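Local coordinates for NAD-dependent epimerase/dehydratase (PDB 3R6D), which probably binds a dinucleotide cofactor in a Rossmann-type domain and may act as an NAD-dependent epimerase or dehydratase, at residues Ala23-Tyr28 / Ala188-Leu193; Tyr28-Ile33 / His51-Val56; Ala109-Glu114 / Gly134-Arg139; Tyr149-Leu154 / Arg203-Val208. One frame throughout, in Å; residues are numbered along the deposited sequence.

How the contacts relate
Contact 4 is the buried centre of the set, a parallel strand pair rich in backbone hydrogen bonds; contact 3 lies at the surface, where arginines and waters join a loop to a helix. They touch through the Glu114-Arg153 salt bridge. Contacts 1 and 2 are partly buried, share Tyr28 and lie on the same side of the chain's centre, contact 1 apolar between two helices, contact 2 polar around Arg53, whose NH2 reaches Leu26 O. Helix 182-193 of contact 1 packs on Leu152 of contact 4, so both bear on one sheet, which contact 2 also reaches, its centre about 25 Å from that of contact 4. Contacts 2 and 3 are farthest apart, their centres about 32 Å from each other.

Contact 1 of 4, residues Ala23-Tyr28 / Ala188-Leu193; sequences ATLLTY and AIFDIL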
loop_
_atom_site.group_PDB
_atom_site.type_symbol
_atom_site.label_atom_id
_atom_site.label_comp_id
_atom_site.label_asym_id
_atom_site.label_seq_id
_atom_site.Cartn_x
_atom_site.Cartn_y
_atom_site.Cartn_z
ATOM N N ALA A 23 -0.166 1.067 -13.489
ATOM C CA ALA A 23 0.122 1.855 -14.682
ATOM C C ALA A 23 1.544 2.387 -14.680
ATOM O O ALA A 23 2.246 2.308 -15.692
ATOM C CB ALA A 23 -0.895 2.974 -14.876
ATOM N N THR A 24 2.023 2.919 -13.539
ATOM C CA THR A 24 3.392 3.448 -13.516
ATOM C C THR A 24 4.420 2.355 -13.704
ATOM O O THR A 24 5.458 2.600 -14.318
ATOM C CB THR A 24 3.741 4.264 -12.242
ATOM O OG1 THR A 24 4.244 3.415 -11.191
ATOM C CG2 THR A 24 2.591 5.049 -11.792
ATOM N N LEU A 25 4.168 1.174 -13.144
ATOM C CA LEU A 25 5.126 0.086 -13.320
ATOM C C LEU A 25 5.139 -0.396 -14.774
ATOM O O LEU A 25 6.180 -0.809 -15.270
ATOM C CB LEU A 25 4.867 -1.040 -12.330
ATOM C CG LEU A 25 5.039 -0.679 -10.840
ATOM C CD1 LEU A 25 4.697 -1.887 -9.974
ATOM C CD2 LEU A 25 6.429 -0.139 -10.513
ATOM N N LEU A 26 3.994 -0.384 -15.441
ATOM C CA LEU A 26 4.009 -0.760 -16.843
ATOM C C LEU A 26 4.758 0.270 -17.679
ATOM O O LEU A 26 5.527 -0.113 -18.563
ATOM C CB LEU A 26 2.578 -0.938 -17.365
ATOM C CG LEU A 26 1.820 -2.144 -16.777
ATOM C CD1 LEU A 26 0.366 -2.087 -17.162
ATOM C CD2 LEU A 26 2.501 -3.452 -17.239
ATOM N N THR A 27 4.518 1.555 -17.428
ATOM C CA THR A 27 5.107 2.613 -18.250
ATOM C C THR A 27 6.606 2.769 -17.995
ATOM O O THR A 27 7.386 2.969 -18.947
ATOM C CB THR A 27 4.389 3.935 -18.000
ATOM O OG1 THR A 27 3.023 3.759 -18.391
ATOM C CG2 THR A 27 4.994 5.068 -18.831
ATOM N N TYR A 28 7.036 2.645 -16.737
ATOM C CA TYR A 28 8.341 3.115 -16.326
ATOM C C TYR A 28 9.272 2.006 -15.847
ATOM O O TYR A 28 10.382 2.321 -15.414
ATOM C CB TYR A 28 8.240 4.207 -15.215
ATOM C CG TYR A 28 7.549 5.449 -15.737
ATOM C CD1 TYR A 28 8.170 6.276 -16.701
ATOM C CD2 TYR A 28 6.269 5.779 -15.322
ATOM C CE1 TYR A 28 7.528 7.394 -17.200
ATOM C CE2 TYR A 28 5.633 6.940 -15.791
ATOM C CZ TYR A 28 6.270 7.725 -16.743
ATOM O OH TYR A 28 5.636 8.862 -17.246
ATOM N N ALA A 188 6.274 7.557 -4.339
ATOM C CA ALA A 188 7.028 7.022 -3.201
ATOM C C ALA A 188 7.199 5.491 -3.309
ATOM O O ALA A 188 8.288 4.976 -3.073
ATOM C CB ALA A 188 6.360 7.405 -1.879
ATOM N N ILE A 189 6.127 4.778 -3.683
ATOM C CA ILE A 189 6.228 3.315 -3.834
ATOM C C ILE A 189 7.239 2.964 -4.932
ATOM O O ILE A 189 8.102 2.102 -4.765
ATOM C CB ILE A 189 4.856 2.665 -4.108
ATOM C CG1 ILE A 189 3.873 2.944 -2.950
ATOM C CG2 ILE A 189 5.014 1.196 -4.394
ATOM C CD1 ILE A 189 2.439 2.817 -3.394
ATOM N N PHE A 190 7.153 3.670 -6.065
ATOM C CA PHE A 190 8.097 3.473 -7.156
ATOM C C PHE A 190 9.528 3.642 -6.630
ATOM O O PHE A 190 10.419 2.835 -6.910
ATOM C CB PHE A 190 7.780 4.487 -8.255
ATOM C CG PHE A 190 8.706 4.426 -9.436
ATOM C CD1 PHE A 190 8.363 3.698 -10.571
ATOM C CD2 PHE A 190 9.912 5.107 -9.409
ATOM C CE1 PHE A 190 9.219 3.666 -11.690
ATOM C CE2 PHE A 190 10.788 5.053 -10.500
ATOM C CZ PHE A 190 10.425 4.339 -11.630
ATOM N N ASP A 191 9.749 4.726 -5.885
ATOM C CA ASP A 191 11.099 5.036 -5.390
ATOM C C ASP A 191 11.589 3.935 -4.442
ATOM O O ASP A 191 12.754 3.523 -4.522
ATOM C CB ASP A 191 11.124 6.391 -4.714
ATOM C CG ASP A 191 10.958 7.542 -5.697
ATOM O OD1 ASP A 191 11.156 7.324 -6.912
ATOM O OD2 ASP A 191 10.634 8.676 -5.275
ATOM N N ILE A 192 10.704 3.409 -3.585
ATOM C CA ILE A 192 11.095 2.317 -2.707
ATOM C C ILE A 192 11.532 1.085 -3.498
ATOM O O ILE A 192 12.507 0.393 -3.145
ATOM C CB ILE A 192 9.951 2.026 -1.731
ATOM C CG1 ILE A 192 9.805 3.199 -0.762
ATOM C CG2 ILE A 192 10.181 0.732 -0.975
ATOM C CD1 ILE A 192 8.540 3.172 0.076
ATOM N N LEU A 193 10.788 0.784 -4.569
ATOM C CA LEU A 193 11.097 -0.369 -5.420
ATOM C C LEU A 193 12.392 -0.225 -6.225
ATOM O O LEU A 193 12.875 -1.196 -6.783
ATOM C CB LEU A 193 9.932 -0.651 -6.369
ATOM C CG LEU A 193 8.646 -1.184 -5.711
ATOM C CD1 LEU A 193 7.453 -1.058 -6.654
ATOM C CD2 LEU A 193 8.845 -2.616 -5.206
#
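Ile189 turns its side chain to the sheet, packing on Phe78 and Leu152, and leaves the meeting with helix 22-28 to later residues of helix 182-193. Phe190 carries most of it. With CG anti to the backbone N (chi1 178°), its ring swings out toward the last turn of the other helix, and one side of it, CD1 and CE1, does the touching: CE1 stands 3.7 Å from Tyr28 CB. CD1 lies 4.2 Å from Thr24 OG1 and slightly farther from Leu25 CD2. All three approach the ring obliquely. Thr24 OG1, held in the crowded position between N and carbonyl carbon, is hydrogen-bonded to Leu21 O and makes no more than a touch with the ring. The Tyr28 ring turns from the partner helix, with Thr27 CG2 over the centre of one face. Both helices lie against the same face of the Rossmann-type sheet, and their local axes cross at -52° with a closest approach of 11.0 Å, a wide spacing bridged by long side chains. Asp191 puts OD1 in plane at the edge of the Phe190 ring, while its OD2 is bonded to Tyr166 OH. Ile192 faces Ile104 and Leu152 on the sheet side. At Leu193 the helix comes back to its partner: CD1 meets Leu25 CD2 at 4.1 Å, the two leucines crossing at about a right angle, with Leu193 also resting on Val76 and Ile104.

Contact 2 of 4, residues Tyr28-Ile33 / His51-Val56; sequences YTDMHI and HERVTV
Arg53 forms the tight heart of this contact, lying along the chain that leaves helix 22-28. Its side chain bends at chi3 (-70°), so that NH1 points at Met31 O and bonds it at 2.9 Å, in the guanidinium plane and on a lone pair of the carbonyl. NH2 is hydrogen-bonded to Leu26 O at the helix end, where the negative pole of the helix dipole would probably favour a positive charge. Beside it, Thr29 OG1 accepts from Met31 N at 3.0 Å in an ST turn and is itself bonded to Leu25 O. The backbone is equally firm: Ile33 N donates to Arg53 O at 2.8 Å and Thr55 N to Ile33 O at 2.9 Å, a parallel bridge that straddles Val54. The outer side is looser. Asp30 OD1 hovers over one guanidinium face, 3.3 Å from Arg53 NE, a salt bridge of charges with no N-H aimed at the oxygen. His32 lays a ring face over Arg53 CG, a CH-pi contact of 4.0 Å to the centroid. A water joins Ile33 O to Thr55 OG1. An alanine at Arg53 would probably loosen the loop, losing the grip on Met31 O and Leu26 O and the cover on His32. Ile33 and Val54 belong to neighbouring strands, 33-37 and 54-58, with Leu26 of helix 22-28 packed on both and strand 8-11 on the far side of Ile33.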
loop_
_atom_site.group_PDB
_atom_site.type_symbol
_atom_site.label_atom_id
_atom_site.label_comp_id
_atom_site.label_asym_id
_atom_site.label_seq_id
_atom_site.Cartn_x
_atom_site.Cartn_y
_atom_site.Cartn_z
ATOM N N TYR A 28 7.036 2.645 -16.737
ATOM C CA TYR A 28 8.341 3.115 -16.326
ATOM C C TYR A 28 9.272 2.006 -15.847
ATOM O O TYR A 28 10.382 2.321 -15.414
ATOM C CB TYR A 28 8.240 4.207 -15.215
ATOM C CG TYR A 28 7.549 5.449 -15.737
ATOM C CD1 TYR A 28 8.170 6.276 -16.701
ATOM C CD2 TYR A 28 6.269 5.779 -15.322
ATOM C CE1 TYR A 28 7.528 7.394 -17.200
ATOM C CE2 TYR A 28 5.633 6.940 -15.791
ATOM C CZ TYR A 28 6.270 7.725 -16.743
ATOM O OH TYR A 28 5.636 8.862 -17.246
ATOM N N THR A 29 8.825 0.747 -15.899
ATOM C CA THR A 29 9.700 -0.385 -15.577
ATOM C C THR A 29 9.440 -1.553 -16.527
ATOM O O THR A 29 8.487 -1.524 -17.308
ATOM C CB THR A 29 9.468 -0.901 -14.111
ATOM O OG1 THR A 29 8.339 -1.775 -14.069
ATOM C CG2 THR A 29 9.329 0.212 -13.094
ATOM N N ASP A 30 10.265 -2.597 -16.465
ATOM C CA ASP A 30 9.946 -3.814 -17.222
ATOM C C ASP A 30 9.420 -4.914 -16.282
ATOM O O ASP A 30 9.542 -6.091 -16.586
ATOM C CB ASP A 30 11.148 -4.300 -18.061
ATOM C CG ASP A 30 10.743 -5.210 -19.223
ATOM O OD1 ASP A 30 9.740 -4.945 -19.927
ATOM O OD2 ASP A 30 11.476 -6.190 -19.470
HETATM N N MSE A 31 8.830 -4.530 -15.146
HETATM C CA MSE A 31 8.301 -5.519 -14.211
HETATM C C MSE A 31 7.154 -6.313 -14.796
HETATM O O MSE A 31 6.366 -5.817 -15.617
HETATM C CB MSE A 31 7.871 -4.858 -12.896
HETATM C CG MSE A 31 9.060 -4.247 -12.139
HETATM SE SE MSE A 31 8.639 -3.443 -10.450
HETATM C CE MSE A 31 8.192 -4.883 -9.733
ATOM N N HIS A 32 7.053 -7.548 -14.338
ATOM C CA HIS A 32 5.959 -8.432 -14.669
ATOM C C HIS A 32 5.007 -8.455 -13.481
ATOM O O HIS A 32 5.426 -8.707 -12.344
ATOM C CB HIS A 32 6.506 -9.811 -14.964
ATOM C CG HIS A 32 7.185 -9.910 -16.291
ATOM N ND1 HIS A 32 8.275 -9.152 -16.678
ATOM C CD2 HIS A 32 6.854 -10.655 -17.365
ATOM C CE1 HIS A 32 8.623 -9.490 -17.916
ATOM N NE2 HIS A 32 7.781 -10.401 -18.350
ATOM N N ILE A 33 3.732 -8.195 -13.751
ATOM C CA ILE A 33 2.772 -7.872 -12.713
ATOM C C ILE A 33 1.667 -8.923 -12.673
ATOM O O ILE A 33 1.030 -9.214 -13.695
ATOM C CB ILE A 33 2.154 -6.480 -12.951
ATOM C CG1 ILE A 33 3.242 -5.412 -13.067
ATOM C CG2 ILE A 33 1.159 -6.128 -11.859
ATOM C CD1 ILE A 33 2.791 -4.016 -13.490
ATOM N N HIS A 51 -2.449 -5.590 -21.253
ATOM C CA HIS A 51 -0.991 -5.460 -21.414
ATOM C C HIS A 51 -0.313 -6.825 -21.224
ATOM O O HIS A 51 -0.663 -7.581 -20.309
ATOM C CB HIS A 51 -0.452 -4.471 -20.363
ATOM C CG HIS A 51 0.951 -4.021 -20.636
ATOM N ND1 HIS A 51 2.053 -4.859 -20.552
ATOM C CD2 HIS A 51 1.415 -2.824 -21.062
ATOM C CE1 HIS A 51 3.139 -4.176 -20.887
ATOM N NE2 HIS A 51 2.779 -2.934 -21.188
ATOM N N GLU A 52 0.666 -7.122 -22.072
ATOM C CA GLU A 52 1.352 -8.437 -22.026
ATOM C C GLU A 52 2.065 -8.743 -20.688
ATOM O O GLU A 52 2.305 -9.933 -20.365
ATOM C CB GLU A 52 2.350 -8.577 -23.178
ATOM C CG GLU A 52 3.467 -7.579 -23.144
ATOM C CD GLU A 52 4.465 -7.747 -24.280
ATOM O OE1 GLU A 52 4.277 -8.644 -25.153
ATOM O OE2 GLU A 52 5.454 -6.978 -24.294
ATOM N N ARG A 53 2.431 -7.706 -19.939
ATOM C CA ARG A 53 3.123 -7.933 -18.668
ATOM C C ARG A 53 2.173 -8.036 -17.474
ATOM O O ARG A 53 2.623 -8.095 -16.328
ATOM C CB ARG A 53 4.217 -6.888 -18.453
ATOM C CG ARG A 53 5.496 -7.243 -19.212
ATOM C CD ARG A 53 6.634 -6.268 -18.921
ATOM N NE ARG A 53 6.431 -4.929 -19.494
ATOM C CZ ARG A 53 6.357 -3.761 -18.848
ATOM N NH1 ARG A 53 6.402 -3.666 -17.501
ATOM N NH2 ARG A 53 6.215 -2.654 -19.573
ATOM N N VAL A 54 0.866 -8.120 -17.709
ATOM C CA VAL A 54 -0.138 -8.241 -16.666
ATOM C C VAL A 54 -0.820 -9.605 -16.742
ATOM O O VAL A 54 -1.284 -10.005 -17.813
ATOM C CB VAL A 54 -1.205 -7.129 -16.793
ATOM C CG1 VAL A 54 -2.319 -7.304 -15.782
ATOM C CG2 VAL A 54 -0.529 -5.756 -16.613
ATOM N N THR A 55 -0.869 -10.297 -15.606
ATOM C CA THR A 55 -1.550 -11.561 -15.449
ATOM C C THR A 55 -2.600 -11.371 -14.373
ATOM O O THR A 55 -2.275 -10.838 -13.315
ATOM C CB THR A 55 -0.557 -12.644 -15.012
ATOM O OG1 THR A 55 0.479 -12.750 -15.999
ATOM C CG2 THR A 55 -1.248 -13.981 -14.829
ATOM N N VAL A 56 -3.834 -11.801 -14.622
ATOM C CA VAL A 56 -4.927 -11.764 -13.626
ATOM C C VAL A 56 -5.159 -13.149 -13.047
ATOM O O VAL A 56 -5.269 -14.124 -13.828
ATOM C CB VAL A 56 -6.273 -11.293 -14.258
ATOM C CG1 VAL A 56 -7.471 -11.477 -13.276
ATOM C CG2 VAL A 56 -6.152 -9.849 -14.712
HETATM O O HOH W 1 2.532 -11.030 -15.618
#

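Contact 3 of 4, residues Ala109-Glu114 / Gly134-Arg139; sequences AGLSGE and GERQAR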
loop_
_atom_site.group_PDB
_atom_site.type_symbol
_atom_site.label_atom_id
_atom_site.label_comp_id
_atom_site.label_asym_id
_atom_site.label_seq_id
_atom_site.Cartn_x
_atom_site.Cartn_y
_atom_site.Cartn_z
ATOM N N ALA A 109 -2.439 6.690 8.485
ATOM C CA ALA A 109 -1.812 7.519 9.503
ATOM C C ALA A 109 -2.806 7.793 10.649
ATOM O O ALA A 109 -4.023 7.851 10.430
ATOM C CB ALA A 109 -1.363 8.828 8.885
ATOM N N GLY A 110 -2.264 7.962 11.848
ATOM C CA GLY A 110 -3.025 8.345 13.023
ATOM C C GLY A 110 -3.159 7.283 14.082
ATOM O O GLY A 110 -3.642 7.596 15.183
ATOM N N LEU A 111 -2.719 6.051 13.787
ATOM C CA LEU A 111 -2.798 4.903 14.739
ATOM C C LEU A 111 -1.544 4.704 15.636
ATOM O O LEU A 111 -1.491 3.763 16.444
ATOM C CB LEU A 111 -3.092 3.614 13.988
ATOM C CG LEU A 111 -4.274 3.562 13.047
ATOM C CD1 LEU A 111 -4.337 2.154 12.460
ATOM C CD2 LEU A 111 -5.568 3.980 13.792
ATOM N N SER A 112 -0.532 5.548 15.481
ATOM C CA SER A 112 0.696 5.502 16.304
ATOM C C SER A 112 0.849 6.813 17.065
ATOM O O SER A 112 1.995 7.222 17.413
ATOM C CB SER A 112 1.918 5.306 15.395
ATOM O OG SER A 112 1.828 4.075 14.679
ATOM N N GLY A 113 -0.275 7.464 17.398
ATOM C CA GLY A 113 -0.226 8.751 18.126
ATOM C C GLY A 113 0.497 9.866 17.400
ATOM O O GLY A 113 0.999 10.816 18.033
ATOM N N GLU A 114 0.550 9.812 16.068
ATOM C CA GLU A 114 1.448 10.704 15.368
ATOM C C GLU A 114 0.792 12.003 14.889
ATOM O O GLU A 114 1.509 12.939 14.531
ATOM C CB GLU A 114 2.192 9.968 14.215
ATOM C CG GLU A 114 1.371 9.584 12.992
ATOM C CD GLU A 114 0.684 8.253 13.074
ATOM O OE1 GLU A 114 0.029 7.942 14.097
ATOM O OE2 GLU A 114 0.729 7.513 12.064
ATOM N N GLY A 134 -10.155 -2.353 12.451
ATOM C CA GLY A 134 -9.688 -3.326 11.469
ATOM C C GLY A 134 -8.297 -2.914 10.941
ATOM O O GLY A 134 -7.411 -3.768 10.790
ATOM N N GLU A 135 -8.107 -1.610 10.681
ATOM C CA GLU A 135 -6.767 -1.138 10.277
ATOM C C GLU A 135 -5.717 -1.415 11.355
ATOM O O GLU A 135 -4.601 -1.871 11.064
ATOM C CB GLU A 135 -6.793 0.353 9.920
ATOM C CG GLU A 135 -7.483 0.640 8.584
ATOM C CD GLU A 135 -6.564 0.674 7.381
ATOM O OE1 GLU A 135 -5.361 0.987 7.506
ATOM O OE2 GLU A 135 -7.098 0.401 6.283
ATOM N N ARG A 136 -6.084 -1.164 12.617
ATOM C CA ARG A 136 -5.158 -1.458 13.697
ATOM C C ARG A 136 -4.779 -2.961 13.760
ATOM O O ARG A 136 -3.603 -3.313 13.912
ATOM C CB ARG A 136 -5.741 -0.978 15.037
ATOM C CG ARG A 136 -4.793 -1.088 16.164
ATOM C CD ARG A 136 -5.391 -0.519 17.428
ATOM N NE ARG A 136 -5.463 0.935 17.385
ATOM C CZ ARG A 136 -6.584 1.655 17.372
ATOM N NH1 ARG A 136 -7.775 1.046 17.415
ATOM N NH2 ARG A 136 -6.510 2.984 17.354
ATOM N N GLN A 137 -5.791 -3.835 13.657
ATOM C CA GLN A 137 -5.537 -5.267 13.743
ATOM C C GLN A 137 -4.681 -5.757 12.567
ATOM O O GLN A 137 -3.770 -6.543 12.782
ATOM C CB GLN A 137 -6.851 -6.049 13.843
ATOM C CG GLN A 137 -7.507 -5.882 15.240
ATOM C CD GLN A 137 -8.747 -6.738 15.476
ATOM O OE1 GLN A 137 -9.570 -6.884 14.583
ATOM N NE2 GLN A 137 -8.899 -7.289 16.715
ATOM N N ALA A 138 -4.960 -5.285 11.342
ATOM C CA ALA A 138 -4.147 -5.645 10.162
ATOM C C ALA A 138 -2.693 -5.213 10.302
ATOM O O ALA A 138 -1.770 -5.994 10.036
ATOM C CB ALA A 138 -4.745 -5.042 8.913
ATOM N N ARG A 139 -2.509 -3.990 10.820
ATOM C CA ARG A 139 -1.177 -3.496 11.094
ATOM C C ARG A 139 -0.444 -4.375 12.097
ATOM O O ARG A 139 0.702 -4.782 11.869
ATOM C CB ARG A 139 -1.242 -2.075 11.620
ATOM C CG ARG A 139 0.118 -1.637 12.126
ATOM C CD ARG A 139 0.004 -0.554 13.110
ATOM N NE ARG A 139 -0.528 -1.015 14.384
ATOM C CZ ARG A 139 -0.863 -0.172 15.336
ATOM N NH1 ARG A 139 -0.738 1.142 15.141
ATOM N NH2 ARG A 139 -1.304 -0.643 16.492
HETATM O O HOH W 2 -4.060 4.116 18.219
HETATM O O HOH W 3 -2.626 1.580 17.891
HETATM O O HOH W 4 0.408 2.547 12.774
#
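The two guanidinium groups here are met chiefly at their edges. Leu111 O and one water lie at the rim of Arg139, near its plane, while Ser112 OG comes obliquely; Arg136 has another water in plane at its rim and Leu111 CD2 at an oblique angle, 3.8 Å from NH2. The contact belongs to a beta-alpha-beta crossover of the Rossmann-type fold: the loop 109-114 leaves strand 102-108, and helix 129-144 leads on to the adjacent parallel strand 148-158. Leu111 is the apolar wedge. Its CD1 reaches the helix backbone, 3.8 Å from Arg136 N, and also touches Glu135 CB at 4.0 Å. The loop is held in shape from within by the Glu114 carboxylate, whose OE1 takes Ser112 N on its syn lone pair, while OE2 is met from above its plane by Gly110 N and is also salt-bridged to Arg153. At Gly110 (phi 111°) a CB would clash with Ala109 O, so the backbone suits glycine. Three donors converge on Leu111 O: two waters, both passing the link on to Arg136 and one also accepting from Arg139 NH2, and Arg139 NH1, 3.0 Å away and standing above the carbonyl plane.

Contact 4 of 4, residues Tyr149-Leu154 / Arg203-Val208; sequences YTILRL and RTSIGV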
loop_
_atom_site.group_PDB
_atom_site.type_symbol
_atom_site.label_atom_id
_atom_site.label_comp_id
_atom_site.label_asym_id
_atom_site.label_seq_id
_atom_site.Cartn_x
_atom_site.Cartn_y
_atom_site.Cartn_z
ATOM N N TYR A 149 8.614 -6.298 5.861
ATOM C CA TYR A 149 7.517 -5.403 5.536
ATOM C C TYR A 149 7.951 -3.960 5.477
ATOM O O TYR A 149 8.855 -3.518 6.217
ATOM C CB TYR A 149 6.349 -5.576 6.532
ATOM C CG TYR A 149 6.657 -5.102 7.933
ATOM C CD1 TYR A 149 6.524 -3.754 8.259
ATOM C CD2 TYR A 149 7.047 -5.993 8.943
ATOM C CE1 TYR A 149 6.802 -3.274 9.527
ATOM C CE2 TYR A 149 7.323 -5.537 10.233
ATOM C CZ TYR A 149 7.187 -4.168 10.507
ATOM O OH TYR A 149 7.435 -3.650 11.774
ATOM N N THR A 150 7.235 -3.203 4.640
ATOM C CA THR A 150 7.192 -1.748 4.799
ATOM C C THR A 150 5.721 -1.363 4.861
ATOM O O THR A 150 4.969 -1.654 3.906
ATOM C CB THR A 150 7.822 -0.996 3.593
ATOM O OG1 THR A 150 9.078 -1.593 3.222
ATOM C CG2 THR A 150 7.985 0.474 3.931
ATOM N N ILE A 151 5.307 -0.748 5.964
ATOM C CA ILE A 151 3.963 -0.197 6.063
ATOM C C ILE A 151 4.046 1.254 5.661
ATOM O O ILE A 151 4.935 1.981 6.128
ATOM C CB ILE A 151 3.404 -0.383 7.482
ATOM C CG1 ILE A 151 3.191 -1.893 7.774
ATOM C CG2 ILE A 151 2.127 0.450 7.660
ATOM C CD1 ILE A 151 2.971 -2.180 9.241
ATOM N N LEU A 152 3.136 1.705 4.783
ATOM C CA LEU A 152 3.030 3.120 4.417
ATOM C C LEU A 152 1.818 3.689 5.107
ATOM O O LEU A 152 0.685 3.294 4.823
ATOM C CB LEU A 152 2.940 3.268 2.871
ATOM C CG LEU A 152 4.158 2.663 2.132
ATOM C CD1 LEU A 152 3.890 2.811 0.637
ATOM C CD2 LEU A 152 5.435 3.324 2.549
ATOM N N ARG A 153 2.046 4.576 6.077
ATOM C CA ARG A 153 0.966 5.230 6.806
ATOM C C ARG A 153 0.507 6.464 6.043
ATOM O O ARG A 153 1.211 7.471 6.029
ATOM C CB ARG A 153 1.408 5.617 8.222
ATOM C CG ARG A 153 1.674 4.424 9.127
ATOM C CD ARG A 153 2.276 4.835 10.451
ATOM N NE ARG A 153 3.689 5.163 10.337
ATOM C CZ ARG A 153 4.239 6.345 10.627
ATOM N NH1 ARG A 153 3.476 7.418 10.893
ATOM N NH2 ARG A 153 5.569 6.476 10.599
ATOM N N LEU A 154 -0.639 6.361 5.364
ATOM C CA LEU A 154 -1.084 7.454 4.492
ATOM C C LEU A 154 -2.004 8.376 5.227
ATOM O O LEU A 154 -2.916 7.924 5.926
ATOM C CB LEU A 154 -1.790 6.914 3.251
ATOM C CG LEU A 154 -1.013 5.849 2.449
ATOM C CD1 LEU A 154 -1.739 5.552 1.153
ATOM C CD2 LEU A 154 0.429 6.309 2.155
ATOM N N ARG A 203 11.290 -3.703 7.548
ATOM C CA ARG A 203 10.487 -3.844 8.772
ATOM C C ARG A 203 10.314 -2.489 9.431
ATOM O O ARG A 203 10.526 -2.338 10.634
ATOM C CB ARG A 203 11.072 -4.889 9.714
ATOM C CG ARG A 203 11.089 -6.260 9.068
ATOM C CD ARG A 203 11.678 -7.355 9.966
ATOM N NE ARG A 203 11.020 -7.491 11.267
ATOM C CZ ARG A 203 9.870 -8.138 11.509
ATOM N NH1 ARG A 203 9.163 -8.666 10.525
ATOM N NH2 ARG A 203 9.398 -8.232 12.760
ATOM N N THR A 204 9.824 -1.532 8.660
ATOM C CA THR A 204 9.512 -0.222 9.190
ATOM C C THR A 204 8.131 0.250 8.717
ATOM O O THR A 204 7.560 -0.288 7.776
ATOM C CB THR A 204 10.581 0.801 8.793
ATOM O OG1 THR A 204 10.555 0.922 7.387
ATOM C CG2 THR A 204 11.962 0.400 9.256
ATOM N N SER A 205 7.624 1.256 9.411
ATOM C CA SER A 205 6.349 1.879 9.126
ATOM C C SER A 205 6.584 3.363 8.925
ATOM O O SER A 205 6.977 4.074 9.859
ATOM C CB SER A 205 5.427 1.685 10.301
ATOM O OG SER A 205 4.208 2.342 10.004
ATOM N N ILE A 206 6.359 3.819 7.693
ATOM C CA ILE A 206 6.790 5.147 7.253
ATOM C C ILE A 206 5.547 5.936 6.826
ATOM O O ILE A 206 4.754 5.450 6.016
ATOM C CB ILE A 206 7.787 4.999 6.057
ATOM C CG1 ILE A 206 8.996 4.126 6.441
ATOM C CG2 ILE A 206 8.286 6.361 5.552
ATOM C CD1 ILE A 206 9.718 4.532 7.708
ATOM N N GLY A 207 5.386 7.159 7.343
ATOM C CA GLY A 207 4.284 8.013 6.901
ATOM C C GLY A 207 4.597 8.648 5.550
ATOM O O GLY A 207 5.774 8.886 5.222
ATOM N N VAL A 208 3.554 8.926 4.775
ATOM C CA VAL A 208 3.714 9.580 3.470
ATOM C C VAL A 208 2.731 10.751 3.447
ATOM O O VAL A 208 1.518 10.542 3.562
ATOM C CB VAL A 208 3.448 8.612 2.289
ATOM C CG1 VAL A 208 3.839 9.301 0.992
ATOM C CG2 VAL A 208 4.250 7.324 2.410
#
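Strands 149-154 and 204-208 run parallel, and their backbone groups satisfy one another. Thr204 O accepts from Ile151 N at 2.9 Å; Ile151 O receives Ile206 N at 2.8 Å, nearly along the C=O axis. The ladder continues as Arg153 N donates to Ile206 O and Val208 N to Arg153 O. At its start Tyr149 O takes Thr204 N at a longer 3.3 Å and, weakly, Arg203 N. The other edge of strand 149-154 bonds to strand 102-108, making it interior to the Rossmann-type sheet. Thr150 OG1 bonds Phe201 O and Arg102 NH2, Thr204 OG1 bonds Pro200 O, and Ser205 N bonds Glu171 OE2. Bent at chi3 (-77°), Arg153 meets Ser205 side-on with two nitrogens in the guanidinium plane: NE to OG at 2.9 Å and NH2 to the backbone O at 2.9 Å. NH1 salt-bridges Glu114 OE2. One face lies over Gly207 N, and a CB on that glycine would crowd NH1. A leucine at Arg153 would remove these partners of Ser205 OG, Ser205 O and Glu114 OE2, and would probably loosen the loop carrying Glu114. Just before the second strand, Arg203 CA sits over the Tyr149 ring in a CH-pi contact, 3.7 Å from its centroid, while Arg203 NH1 is bonded to Leu147 O and Ser145 O. Leu152, Leu154 and Val208 lie on the sheet face away from Arg153 and Ser205, with Leu154 CD2 3.8 Å from Val208 CB. That face is largely apolar toward helix 182-193, while the other carries buried Arg153, whose charge probably helps keep the Glu114 carboxylate ionised.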